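Local coordinates for glycosyl hydrolase, family 38 (Enterococcus faecalis, PDB 5KBP), which probably hydrolyses alpha-mannosidic linkages in carbohydrates, acting as a metal-binding alpha-mannosidase, at residues I98-V104 and D690-E694; A460-R464 and T491-S495; Q713-V719 and N732-Y738. All blocks are in the same frame, centred on the assembly; numbering follows the deposited sequence.

Contact 1: I98-V104 and D690-E694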
loop_
_atom_site.group_PDB
_atom_site.type_symbol
_atom_site.label_atom_id
_atom_site.label_comp_id
_atom_site.label_asym_id
_atom_site.label_seq_id
_atom_site.Cartn_x
_atom_site.Cartn_y
_atom_site.Cartn_z
ATOM N N ILE A 98 -7.149 10.354 16.793
ATOM C CA ILE A 98 -8.153 9.491 16.187
ATOM C C ILE A 98 -9.516 9.856 16.762
ATOM O O ILE A 98 -9.627 10.446 17.840
ATOM C CB ILE A 98 -7.855 7.991 16.389
ATOM C CG1 ILE A 98 -8.063 7.582 17.846
ATOM C CG2 ILE A 98 -6.439 7.669 15.943
ATOM C CD1 ILE A 98 -7.919 6.093 18.074
ATOM N N SER A 99 -10.561 9.496 16.022
ATOM C CA SER A 99 -11.911 9.904 16.381
ATOM C C SER A 99 -12.348 9.260 17.693
ATOM O O SER A 99 -11.735 8.312 18.192
ATOM C CB SER A 99 -12.898 9.543 15.269
ATOM O OG SER A 99 -13.000 8.139 15.112
ATOM N N SER A 100 -13.433 9.802 18.252
ATOM C CA SER A 100 -13.983 9.268 19.493
ATOM C C SER A 100 -14.393 7.810 19.329
ATOM O O SER A 100 -14.088 6.966 20.180
ATOM C CB SER A 100 -15.175 10.115 19.940
ATOM O OG SER A 100 -14.786 11.453 20.195
ATOM N N GLU A 101 -15.086 7.496 18.233
ATOM C CA GLU A 101 -15.510 6.121 17.994
ATOM C C GLU A 101 -14.320 5.207 17.737
ATOM O O GLU A 101 -14.321 4.050 18.171
ATOM C CB GLU A 101 -16.491 6.067 16.825
ATOM C CG GLU A 101 -17.893 6.520 17.184
ATOM C CD GLU A 101 -18.555 5.599 18.190
ATOM O OE1 GLU A 101 -18.344 4.370 18.105
ATOM O OE2 GLU A 101 -19.282 6.105 19.070
ATOM N N SER A 102 -13.297 5.704 17.036
ATOM C CA SER A 102 -12.123 4.879 16.757
ATOM C C SER A 102 -11.455 4.411 18.045
ATOM O O SER A 102 -10.928 3.293 18.107
ATOM C CB SER A 102 -11.130 5.650 15.891
ATOM O OG SER A 102 -11.658 5.876 14.597
ATOM N N ASN A 103 -11.467 5.251 19.082
ATOM C CA ASN A 103 -10.967 4.821 20.382
ATOM C C ASN A 103 -11.819 3.698 20.954
ATOM O O ASN A 103 -11.296 2.770 21.581
ATOM C CB ASN A 103 -10.927 6.007 21.345
ATOM C CG ASN A 103 -9.784 6.956 21.047
ATOM O OD1 ASN A 103 -8.622 6.638 21.303
ATOM N ND2 ASN A 103 -10.106 8.129 20.516
ATOM N N VAL A 104 -13.136 3.763 20.747
ATOM C CA VAL A 104 -14.026 2.723 21.252
ATOM C C VAL A 104 -13.897 1.451 20.422
ATOM O O VAL A 104 -13.868 0.342 20.968
ATOM C CB VAL A 104 -15.476 3.243 21.289
ATOM C CG1 VAL A 104 -16.461 2.090 21.390
ATOM C CG2 VAL A 104 -15.663 4.210 22.453
ATOM N N ASP A 690 -12.857 20.602 20.854
ATOM C CA ASP A 690 -13.441 19.275 20.726
ATOM C C ASP A 690 -12.378 18.212 20.974
ATOM O O ASP A 690 -11.324 18.212 20.333
ATOM C CB ASP A 690 -14.052 19.096 19.338
ATOM C CG ASP A 690 -14.891 17.837 19.230
ATOM O OD1 ASP A 690 -15.583 17.499 20.210
ATOM O OD2 ASP A 690 -14.860 17.187 18.165
ATOM N N SER A 691 -12.657 17.308 21.911
ATOM C CA SER A 691 -11.741 16.211 22.199
ATOM C C SER A 691 -12.433 14.874 21.967
ATOM O O SER A 691 -13.174 14.713 20.993
ATOM C CB SER A 691 -11.218 16.307 23.632
ATOM O OG SER A 691 -10.169 15.379 23.852
ATOM N N ILE A 692 -12.205 13.912 22.855
ATOM C CA ILE A 692 -12.765 12.572 22.726
ATOM C C ILE A 692 -13.967 12.478 23.656
ATOM O O ILE A 692 -13.811 12.374 24.877
ATOM C CB ILE A 692 -11.723 11.493 23.044
ATOM C CG1 ILE A 692 -10.498 11.675 22.149
ATOM C CG2 ILE A 692 -12.327 10.106 22.871
ATOM C CD1 ILE A 692 -10.828 11.709 20.673
ATOM N N TYR A 693 -15.167 12.505 23.071
ATOM C CA TYR A 693 -16.420 12.465 23.826
ATOM C C TYR A 693 -16.461 13.563 24.885
ATOM O O TYR A 693 -16.957 13.365 25.997
ATOM C CB TYR A 693 -16.638 11.093 24.470
ATOM C CG TYR A 693 -16.834 9.955 23.496
ATOM C CD1 TYR A 693 -17.956 9.897 22.681
ATOM C CD2 TYR A 693 -15.908 8.924 23.410
ATOM C CE1 TYR A 693 -18.142 8.852 21.795
ATOM C CE2 TYR A 693 -16.086 7.873 22.529
ATOM C CZ TYR A 693 -17.205 7.843 21.723
ATOM O OH TYR A 693 -17.388 6.801 20.843
ATOM N N GLU A 694 -15.941 14.738 24.535
ATOM C CA GLU A 694 -15.734 15.773 25.536
ATOM C C GLU A 694 -15.447 17.101 24.855
ATOM O O GLU A 694 -14.686 17.156 23.885
ATOM C CB GLU A 694 -14.573 15.391 26.468
ATOM C CG GLU A 694 -14.024 16.519 27.314
ATOM C CD GLU A 694 -12.803 16.094 28.107
ATOM O OE1 GLU A 694 -12.732 16.414 29.312
ATOM O OE2 GLU A 694 -11.921 15.430 27.525
#

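Contact 2: A460-R464 and T491-S495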
loop_
_atom_site.group_PDB
_atom_site.type_symbol
_atom_site.label_atom_id
_atom_site.label_comp_id
_atom_site.label_asym_id
_atom_site.label_seq_id
_atom_site.Cartn_x
_atom_site.Cartn_y
_atom_site.Cartn_z
ATOM N N ALA A 460 -44.250 21.185 -6.561
ATOM C CA ALA A 460 -42.945 21.518 -7.113
ATOM C C ALA A 460 -42.022 22.059 -6.030
ATOM O O ALA A 460 -42.417 22.893 -5.210
ATOM C CB ALA A 460 -43.091 22.539 -8.238
ATOM N N VAL A 461 -40.781 21.578 -6.032
ATOM C CA VAL A 461 -39.753 22.022 -5.098
ATOM C C VAL A 461 -38.797 22.949 -5.832
ATOM O O VAL A 461 -38.413 22.683 -6.978
ATOM C CB VAL A 461 -39.002 20.822 -4.487
ATOM C CG1 VAL A 461 -38.001 21.293 -3.439
ATOM C CG2 VAL A 461 -39.988 19.832 -3.887
ATOM N N ALA A 462 -38.419 24.045 -5.178
ATOM C CA ALA A 462 -37.502 24.999 -5.785
ATOM C C ALA A 462 -36.141 24.356 -6.023
ATOM O O ALA A 462 -35.608 23.650 -5.161
ATOM C CB ALA A 462 -37.353 26.233 -4.897
ATOM N N SER A 463 -35.577 24.600 -7.203
ATOM C CA SER A 463 -34.306 23.995 -7.578
ATOM C C SER A 463 -33.667 24.829 -8.683
ATOM O O SER A 463 -34.208 25.850 -9.116
ATOM C CB SER A 463 -34.495 22.544 -8.025
ATOM O OG SER A 463 -35.159 22.480 -9.274
ATOM N N ARG A 464 -32.500 24.374 -9.136
ATOM C CA ARG A 464 -31.775 25.014 -10.224
ATOM C C ARG A 464 -30.937 23.960 -10.927
ATOM O O ARG A 464 -30.237 23.184 -10.270
ATOM C CB ARG A 464 -30.880 26.149 -9.709
ATOM C CG ARG A 464 -30.090 26.859 -10.799
ATOM C CD ARG A 464 -29.235 27.984 -10.234
ATOM N NE ARG A 464 -28.128 27.487 -9.421
ATOM C CZ ARG A 464 -26.901 27.272 -9.885
ATOM N NH1 ARG A 464 -26.622 27.511 -11.159
ATOM N NH2 ARG A 464 -25.953 26.819 -9.077
ATOM N N THR A 491 -27.484 17.622 -13.127
ATOM C CA THR A 491 -27.072 17.981 -11.774
ATOM C C THR A 491 -28.039 19.034 -11.246
ATOM O O THR A 491 -28.056 20.170 -11.733
ATOM C CB THR A 491 -25.633 18.492 -11.765
ATOM O OG1 THR A 491 -24.752 17.445 -12.197
ATOM C CG2 THR A 491 -25.236 18.939 -10.374
ATOM N N VAL A 492 -28.842 18.655 -10.254
ATOM C CA VAL A 492 -29.896 19.505 -9.711
ATOM C C VAL A 492 -29.470 19.998 -8.336
ATOM O O VAL A 492 -28.877 19.250 -7.550
ATOM C CB VAL A 492 -31.237 18.750 -9.639
ATOM C CG1 VAL A 492 -32.349 19.674 -9.171
ATOM C CG2 VAL A 492 -31.575 18.144 -10.994
ATOM N N GLU A 493 -29.776 21.261 -8.046
ATOM C CA GLU A 493 -29.402 21.905 -6.794
ATOM C C GLU A 493 -30.651 22.102 -5.945
ATOM O O GLU A 493 -31.616 22.729 -6.394
ATOM C CB GLU A 493 -28.711 23.241 -7.061
ATOM C CG GLU A 493 -27.937 23.800 -5.882
ATOM C CD GLU A 493 -27.149 25.044 -6.243
ATOM O OE1 GLU A 493 -27.642 25.845 -7.065
ATOM O OE2 GLU A 493 -26.032 25.216 -5.713
ATOM N N LEU A 494 -30.633 21.569 -4.725
ATOM C CA LEU A 494 -31.751 21.685 -3.802
ATOM C C LEU A 494 -31.324 22.437 -2.549
ATOM O O LEU A 494 -30.160 22.388 -2.141
ATOM C CB LEU A 494 -32.304 20.305 -3.410
ATOM C CG LEU A 494 -32.950 19.458 -4.509
ATOM C CD1 LEU A 494 -33.535 18.183 -3.924
ATOM C CD2 LEU A 494 -34.021 20.250 -5.239
ATOM N N SER A 495 -32.280 23.135 -1.942
ATOM C CA SER A 495 -32.067 23.874 -0.700
ATOM C C SER A 495 -32.801 23.132 0.413
ATOM O O SER A 495 -34.020 23.258 0.558
ATOM C CB SER A 495 -32.554 25.314 -0.828
ATOM O OG SER A 495 -32.362 26.029 0.381
#

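Contact 3: Q713-V719 and N732-Y738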
loop_
_atom_site.group_PDB
_atom_site.type_symbol
_atom_site.label_atom_id
_atom_site.label_comp_id
_atom_site.label_asym_id
_atom_site.label_seq_id
_atom_site.Cartn_x
_atom_site.Cartn_y
_atom_site.Cartn_z
ATOM N N GLN A 713 -2.039 22.854 20.805
ATOM C CA GLN A 713 -2.998 21.950 21.416
ATOM C C GLN A 713 -3.658 21.085 20.352
ATOM O O GLN A 713 -3.706 21.442 19.171
ATOM C CB GLN A 713 -4.068 22.725 22.195
ATOM C CG GLN A 713 -3.546 23.464 23.411
ATOM C CD GLN A 713 -3.152 22.527 24.534
ATOM O OE1 GLN A 713 -3.626 21.393 24.609
ATOM N NE2 GLN A 713 -2.281 22.998 25.417
ATOM N N HIS A 714 -4.176 19.939 20.787
ATOM C CA HIS A 714 -4.893 19.028 19.906
ATOM C C HIS A 714 -6.368 19.402 19.858
ATOM O O HIS A 714 -6.967 19.756 20.876
ATOM C CB HIS A 714 -4.752 17.581 20.382
ATOM C CG HIS A 714 -3.335 17.131 20.557
ATOM N ND1 HIS A 714 -2.597 17.415 21.686
ATOM C CD2 HIS A 714 -2.523 16.407 19.749
ATOM C CE1 HIS A 714 -1.391 16.889 21.565
ATOM N NE2 HIS A 714 -1.320 16.273 20.399
ATOM N N GLN A 715 -6.953 19.318 18.666
ATOM C CA GLN A 715 -8.383 19.505 18.495
ATOM C C GLN A 715 -8.923 18.426 17.569
ATOM O O GLN A 715 -8.197 17.860 16.750
ATOM C CB GLN A 715 -8.729 20.889 17.927
ATOM C CG GLN A 715 -8.381 21.070 16.458
ATOM C CD GLN A 715 -8.893 22.380 15.892
ATOM O OE1 GLN A 715 -9.799 22.998 16.452
ATOM N NE2 GLN A 715 -8.312 22.813 14.779
ATOM N N GLN A 716 -10.214 18.144 17.718
ATOM C CA GLN A 716 -10.895 17.206 16.837
ATOM C C GLN A 716 -11.664 17.962 15.763
ATOM O O GLN A 716 -11.139 18.209 14.672
ATOM C CB GLN A 716 -11.834 16.299 17.636
ATOM C CG GLN A 716 -11.153 15.096 18.273
ATOM C CD GLN A 716 -11.021 13.926 17.316
ATOM O OE1 GLN A 716 -11.985 13.536 16.658
ATOM N NE2 GLN A 716 -9.821 13.361 17.233
ATOM N N ALA A 717 -12.901 18.347 16.068
ATOM C CA ALA A 717 -13.779 18.954 15.078
ATOM C C ALA A 717 -13.828 20.474 15.148
ATOM O O ALA A 717 -14.128 21.110 14.134
ATOM C CB ALA A 717 -15.201 18.401 15.220
ATOM N N PHE A 718 -13.537 21.077 16.299
ATOM C CA PHE A 718 -13.701 22.520 16.432
ATOM C C PHE A 718 -12.882 23.040 17.607
ATOM O O PHE A 718 -12.341 22.276 18.408
ATOM C CB PHE A 718 -15.177 22.895 16.602
ATOM C CG PHE A 718 -15.845 22.215 17.765
ATOM C CD1 PHE A 718 -15.741 22.737 19.044
ATOM C CD2 PHE A 718 -16.582 21.056 17.580
ATOM C CE1 PHE A 718 -16.350 22.114 20.116
ATOM C CE2 PHE A 718 -17.197 20.430 18.648
ATOM C CZ PHE A 718 -17.080 20.961 19.918
ATOM N N VAL A 719 -12.813 24.367 17.691
ATOM C CA VAL A 719 -12.247 25.088 18.827
ATOM C C VAL A 719 -13.052 26.371 18.999
ATOM O O VAL A 719 -13.460 26.993 18.012
ATOM C CB VAL A 719 -10.744 25.381 18.629
ATOM C CG1 VAL A 719 -10.507 26.116 17.320
ATOM C CG2 VAL A 719 -10.196 26.182 19.796
ATOM N N ASN A 732 -13.209 22.359 11.455
ATOM C CA ASN A 732 -12.227 21.942 10.463
ATOM C C ASN A 732 -12.440 20.471 10.128
ATOM O O ASN A 732 -13.226 19.772 10.771
ATOM C CB ASN A 732 -10.800 22.172 10.973
ATOM C CG ASN A 732 -10.423 21.219 12.093
ATOM O OD1 ASN A 732 -9.860 20.152 11.849
ATOM N ND2 ASN A 732 -10.736 21.598 13.328
ATOM N N GLU A 733 -11.713 20.012 9.108
ATOM C CA GLU A 733 -11.693 18.606 8.704
ATOM C C GLU A 733 -10.233 18.177 8.593
ATOM O O GLU A 733 -9.590 18.408 7.565
ATOM C CB GLU A 733 -12.430 18.390 7.386
ATOM C CG GLU A 733 -13.898 18.767 7.412
ATOM C CD GLU A 733 -14.596 18.443 6.108
ATOM O OE1 GLU A 733 -14.007 17.707 5.289
ATOM O OE2 GLU A 733 -15.730 18.923 5.900
ATOM N N GLY A 734 -9.712 17.552 9.645
ATOM C CA GLY A 734 -8.353 17.053 9.623
ATOM C C GLY A 734 -7.283 18.072 9.941
ATOM O O GLY A 734 -6.095 17.763 9.793
ATOM N N LEU A 735 -7.660 19.277 10.368
ATOM C CA LEU A 735 -6.700 20.306 10.765
ATOM C C LEU A 735 -6.653 20.303 12.290
ATOM O O LEU A 735 -7.288 21.110 12.966
ATOM C CB LEU A 735 -7.100 21.664 10.198
ATOM C CG LEU A 735 -7.646 21.672 8.767
ATOM C CD1 LEU A 735 -7.991 23.090 8.330
ATOM C CD2 LEU A 735 -6.663 21.028 7.796
ATOM N N ASN A 736 -5.874 19.369 12.831
ATOM C CA ASN A 736 -5.975 18.985 14.232
ATOM C C ASN A 736 -5.032 19.748 15.157
ATOM O O ASN A 736 -5.062 19.509 16.369
ATOM C CB ASN A 736 -5.726 17.479 14.373
ATOM C CG ASN A 736 -6.710 16.652 13.567
ATOM O OD1 ASN A 736 -6.321 15.867 12.704
ATOM N ND2 ASN A 736 -7.996 16.831 13.844
ATOM N N GLU A 737 -4.205 20.651 14.636
ATOM C CA GLU A 737 -3.347 21.486 15.467
ATOM C C GLU A 737 -3.870 22.914 15.465
ATOM O O GLU A 737 -4.145 23.478 14.399
ATOM C CB GLU A 737 -1.895 21.468 14.983
ATOM C CG GLU A 737 -0.936 22.150 15.950
ATOM C CD GLU A 737 0.438 22.374 15.358
ATOM O OE1 GLU A 737 0.686 23.475 14.824
ATOM O OE2 GLU A 737 1.269 21.447 15.421
ATOM N N TYR A 738 -3.998 23.497 16.655
ATOM C CA TYR A 738 -4.431 24.878 16.800
ATOM C C TYR A 738 -3.659 25.521 17.941
ATOM O O TYR A 738 -2.979 24.849 18.723
ATOM C CB TYR A 738 -5.941 24.977 17.059
ATOM C CG TYR A 738 -6.339 24.644 18.480
ATOM C CD1 TYR A 738 -6.527 23.328 18.875
ATOM C CD2 TYR A 738 -6.526 25.645 19.426
ATOM C CE1 TYR A 738 -6.891 23.016 20.170
ATOM C CE2 TYR A 738 -6.886 25.342 20.725
ATOM C CZ TYR A 738 -7.068 24.025 21.090
ATOM O OH TYR A 738 -7.428 23.718 22.381
#

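Contact 1: I98-V104 and D690-E694
The Tyr693 ring lies with one face on Ser100 CB and its hydroxyl edge directed at Glu101 OE2. Ser100 CB sits 3.5 Å from the centroid of the Tyr693 ring and only 10° off the ring normal, a CH-pi contact over the middle of the face. Val104 CG2 approaches obliquely, 3.7 Å from Tyr693 CE2. The motif is a beta-hairpin loop, between antiparallel strands 686-690 and 695-699, set against the capped first turn of helix 100-117. Ser99 is the N-cap: its OG accepts from Ser102 N at 3.1 Å, and Glu318 of helix 304-332 binds the same hydroxyl oxygen.

Ser100 serves the loop twice. Besides its CB on the ring, its OG accepts from Tyr693 N (3.1 Å, 144° at the hydrogen), so backbone and ring of one residue are fixed by one small side chain. Tyr693 has positive phi, in the left-handed region, and its CG stands anti to the carbonyl carbon (chi1 -65°), which brings the ring back over the helix turn. Tyr693 OH donates to Glu101 OE2 at 2.7 Å, reaching it from above the carboxylate plane, with ring and carboxylate nearly perpendicular. Glu101 also forms salt bridges through OE1 to Arg105 and Arg846, and OE2 accepts from Thr832. This buried carboxylate is therefore held from several directions, and the nearby arginines would be expected to favour its ionised form.

Ile692 CD1 and CG2 lie against Asn103 ND2, CD1 at 3.7 Å, while Met139 of helix 136-141 packs on both residues. The contact thus joins the family 38 N-terminal region to the mutarotase-like C-terminal region inside the chain. Ile692 CD1 also reaches the carbonyl oxygen Ile98 O at 3.3 Å, just ahead of the helix.

Contact 2: A460-R464 and T491-S495
The side chains of Arg464 and Glu493 run alongside each other in one direction and join through a salt bridge to a single oxygen. Arg464 NE donates to Glu493 OE1 at 2.9 Å, and Arg464 NH2 to the same OE1 at 2.8 Å, so the guanidinium grips side-on with two nitrogens rather than pairing with both carboxylate oxygens. The planes are 58° apart: NE meets OE1 nearly along its C-O bond, whereas NH2 comes from above the carboxylate. Arg464 runs extended as far as CG and CD and then bends at chi3 (69°), which turns NE and NH2 back to the glutamate.

The contact belongs to the antiparallel hairpin of strands 463-475 and 483-499, at the end where the first strand begins. Its tight part is made by side chains: the grip on OE1 and, on the other face of the sheet, Ser463 CB against Leu494 CD2 (3.6 Å) and Val492 CG1 (3.8 Å), with Val453 of strand 451-454 touching Ser463 and Val492. The backbone pairing is looser. Glu493 N donates to Arg464 O at 3.0 Å, but the return bond from Arg464 N to Glu493 O is weak at 3.3 Å.

Toward the start of 460-464 the fit is looser still. Val461 and Ala462 are partly exposed, and Val461 CG1 stops 4.5 Å from Leu494 CD2. Val461 instead shares backbone hydrogen bonds with Val453, so the chain leaves one sheet partner for another around Ala462, while Phe517 packs on Ala462 and Arg464.

Where the backbone pairing is slack, the bonds to OE1 add a second tie between the strands. Two donors on one oxygen probably concentrate negative charge there and favour the ionised glutamate beside the partly exposed arginine.

Contact 3: Q713-V719 and N732-Y738
Two amide nitrogens, Gln715 NE2 and Asn732 ND2, face each other at 3.1 Å; both are donors, and no hydrogen bond joins them. Asn732 OD1 likewise stands 3.0 Å from Leu735 O, two acceptors, so the orientation of the Asn732 amide is uncertain. As modelled, Asn732 OD1 accepts from Leu735 N at 2.8 Å, an Asx motif at the turn after strand 727-732. Gln715 NE2 donates to Leu735 O at 2.7 Å, nearly straight out from the carbonyl. The two amide planes are 29° apart.

The setting is consistent with the galactose mutarotase-like beta sandwich of the family 38 C-terminal region. Strands 713-714 and 737-740 pair antiparallel in one sheet, strands 718-722 and 727-732 in another, and the two segments cross together between them. At one end Gln713 N bonds Tyr738 O almost linearly, at 178°, and Tyr738 N returns a longer bond to Gln713 O. At the far end Asn732 N donates to Ala717 O. Between these ends regular pairing gives way to mixed bonds: Gln715 N takes Asn736 O, while Asn736 ND2 reaches Gln715 O at 3.1 Å, the side-chain amide standing in for a backbone N-H.

Tyr738 packs between its own strand and Val719 of strand 718-722. Its CG lies between backbone N and carbonyl carbon (chi1 77°), bringing one ring face under Val719, whose CG2 makes a CH-pi contact 4.0 Å from the centroid of the Tyr738 ring. Gln715 CB comes obliquely to Tyr738 CD1 at 3.4 Å. The hydroxyl is fixed by His687 and Arg698, which hold the ring's outer end. Phe718, whose CB points away from 732-738, stacks on Tyr793. At the edge of the tyrosine ring, near its plane, the carbonyl oxygen His714 O stands 3.3 Å from Tyr738 CE1.

Contacts 1 and 3 are neighbours in the interior, their centres 12 Å apart, and they meet where strand 686-690 ends beside 713-719: Asp690 O and Gln716 N, 2.8 Å apart, probably hydrogen-bond, as do Asp690 N and Phe718 O. Contact 2 lies far out, its centre 34 Å from that of the chain, and touches neither; its nearest atoms are about 17 Å from contact 3. The chemistry follows the place. Contact 1 joins distant parts of the sequence by an aromatic ring, a capped helix and a buried carboxylate; contact 3 bridges two sheets with amides and backbone bonds; contact 2, within one hairpin, relies on an ion pair of a buried glutamate and a partly exposed arginine.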